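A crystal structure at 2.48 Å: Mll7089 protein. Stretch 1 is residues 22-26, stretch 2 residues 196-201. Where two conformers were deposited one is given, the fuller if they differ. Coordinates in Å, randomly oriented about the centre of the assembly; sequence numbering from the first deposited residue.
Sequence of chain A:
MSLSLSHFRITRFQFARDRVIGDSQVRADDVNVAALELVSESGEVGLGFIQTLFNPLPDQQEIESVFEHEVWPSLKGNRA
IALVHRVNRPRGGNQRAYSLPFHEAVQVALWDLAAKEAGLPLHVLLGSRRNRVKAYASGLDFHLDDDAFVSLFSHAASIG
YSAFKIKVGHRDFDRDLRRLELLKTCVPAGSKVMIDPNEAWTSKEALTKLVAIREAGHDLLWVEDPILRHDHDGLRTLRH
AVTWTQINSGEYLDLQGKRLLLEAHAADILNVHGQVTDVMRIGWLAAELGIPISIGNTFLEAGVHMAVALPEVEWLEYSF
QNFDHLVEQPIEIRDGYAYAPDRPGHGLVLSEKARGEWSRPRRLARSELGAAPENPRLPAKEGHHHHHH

Stretch 1 22-26: GDSQV
Stretch 2, residues 196-201: DPNEAW

A recurring principle of loop packing is that two irregular segments far apart in sequence can meet while each also carries hydrogen bonds of its own. Residues 22-26 and 196-201 of Mll7089 illustrate it, burying 246 Å² in total, with S24 and N198 in register at a CA-CA distance of 6.2 Å.

N198, the residue with the most surface covered, occupies a type I' turn running from P197 to A200. Its phi/psi of 48/52, followed by 73/11 at E199, defines the bend, which is closed by A200 N donating to P197 O at 3.1 Å. A weak bond from N198 N to D196 OD1 (3.0 Å) steadies the entry. The N198 CA-CB bond points toward the first stretch, with chi1 at -132°, between wells, and chi2 at -80°; N198 ND2 lies 3.5 Å from D23 OD2.

At S24, with phi/psi -64/-14, the CA-CB bond also points toward the second stretch. Its p rotamer (72°) brings S24 OG to P197 O at 2.8 Å, a direct hydrogen bond across the contact, with serine as donor. The same carbonyl therefore serves both the turn and the contact. S24 OG also packs 3.6 Å from A200 CB. The S24 backbone is tied in by a water, which accepts from S24 N (3.0 Å) and donates to D196 O (2.7 Å).

Q25 (-111/-27) also points its CA-CB bond toward the second stretch, and with chi1 -90° (m) and chi2 -164° (t) the end of its side chain comes close to N198.

D23 (-154/-170; p, chi2 44°) is buried, and its carboxylate also organises its own loop: D23 OD1 accepts from Q25 N at 2.7 Å and weakly from V26 N at 2.9 Å, while D23 N donates to V26 O at 2.9 Å and V26 N to D23 O at 3.2 Å.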

# COMPACT_ATOMS: atom_id res chain seq x y z
N GLY A 22 -36.65 -2.19 -19.14
CA GLY A 22 -35.24 -2.13 -19.44
C GLY A 22 -34.52 -1.00 -18.75
O GLY A 22 -35.04 -0.36 -17.84
N ASP A 23 -33.32 -0.74 -19.26
CA ASP A 23 -32.40 0.19 -18.64
C ASP A 23 -31.50 0.74 -19.73
O ASP A 23 -31.72 0.50 -20.91
CB ASP A 23 -31.58 -0.54 -17.58
CG ASP A 23 -30.83 -1.73 -18.15
OD1 ASP A 23 -30.23 -1.62 -19.25
OD2 ASP A 23 -30.84 -2.79 -17.51
N SER A 24 -30.45 1.45 -19.33
CA SER A 24 -29.67 2.21 -20.28
C SER A 24 -28.98 1.30 -21.28
O SER A 24 -28.50 1.77 -22.27
CB SER A 24 -28.65 3.08 -19.55
OG SER A 24 -27.61 2.29 -19.01
N GLN A 25 -28.94 0.01 -21.00
CA GLN A 25 -28.19 -0.98 -21.78
C GLN A 25 -29.09 -1.94 -22.56
O GLN A 25 -28.70 -2.49 -23.57
CB GLN A 25 -27.34 -1.85 -20.85
CG GLN A 25 -25.93 -1.36 -20.54
CD GLN A 25 -25.05 -2.47 -19.94
OE1 GLN A 25 -24.84 -2.55 -18.71
NE2 GLN A 25 -24.54 -3.33 -20.81
N VAL A 26 -30.31 -2.17 -22.05
CA VAL A 26 -31.11 -3.33 -22.42
C VAL A 26 -32.61 -3.01 -22.52
O VAL A 26 -33.13 -2.14 -21.80
CB VAL A 26 -30.80 -4.46 -21.37
CG1 VAL A 26 -32.00 -5.28 -21.00
CG2 VAL A 26 -29.60 -5.33 -21.79
N ASP A 196 -30.72 4.37 -11.00
CA ASP A 196 -29.95 3.25 -11.51
C ASP A 196 -29.52 3.51 -12.95
O ASP A 196 -30.28 3.28 -13.86
CB ASP A 196 -30.82 2.01 -11.50
CG ASP A 196 -30.05 0.74 -11.82
OD1 ASP A 196 -28.88 0.79 -12.30
OD2 ASP A 196 -30.64 -0.33 -11.63
N PRO A 197 -28.30 4.03 -13.15
CA PRO A 197 -27.71 4.27 -14.48
C PRO A 197 -27.24 3.00 -15.20
O PRO A 197 -26.91 3.06 -16.38
CB PRO A 197 -26.44 5.08 -14.15
CG PRO A 197 -26.65 5.59 -12.72
CD PRO A 197 -27.39 4.46 -12.07
N ASN A 198 -27.15 1.88 -14.49
CA ASN A 198 -26.68 0.64 -15.09
C ASN A 198 -25.42 0.76 -15.90
O ASN A 198 -25.35 0.32 -17.07
CB ASN A 198 -27.76 0.01 -15.92
CG ASN A 198 -27.94 -1.42 -15.61
OD1 ASN A 198 -27.18 -2.28 -16.08
ND2 ASN A 198 -28.93 -1.71 -14.73
N GLU A 199 -24.41 1.36 -15.27
CA GLU A 199 -23.04 1.48 -15.77
C GLU A 199 -22.89 2.47 -16.92
O GLU A 199 -21.86 2.50 -17.59
CB GLU A 199 -22.43 0.10 -16.17
CG GLU A 199 -22.47 -1.03 -15.14
CD GLU A 199 -21.58 -2.30 -15.55
OE1 GLU A 199 -21.72 -2.89 -16.61
OE2 GLU A 199 -20.73 -2.77 -14.78
N ALA A 200 -23.92 3.27 -17.17
CA ALA A 200 -23.87 4.25 -18.26
C ALA A 200 -22.80 5.30 -18.05
O ALA A 200 -22.37 5.95 -19.01
CB ALA A 200 -25.26 4.93 -18.46
N TRP A 201 -22.37 5.51 -16.82
CA TRP A 201 -21.47 6.66 -16.55
C TRP A 201 -20.02 6.21 -16.32
O TRP A 201 -19.78 5.07 -15.99
CB TRP A 201 -21.99 7.46 -15.37
CG TRP A 201 -23.36 8.02 -15.58
CD1 TRP A 201 -23.95 8.31 -16.76
CD2 TRP A 201 -24.28 8.43 -14.55
NE1 TRP A 201 -25.19 8.88 -16.55
CE2 TRP A 201 -25.43 8.95 -15.21
CE3 TRP A 201 -24.23 8.44 -13.16
CZ2 TRP A 201 -26.54 9.47 -14.51
CZ3 TRP A 201 -25.35 8.96 -12.45
CH2 TRP A 201 -26.49 9.48 -13.15
O HOH W 1 -30.47 2.42 -16.45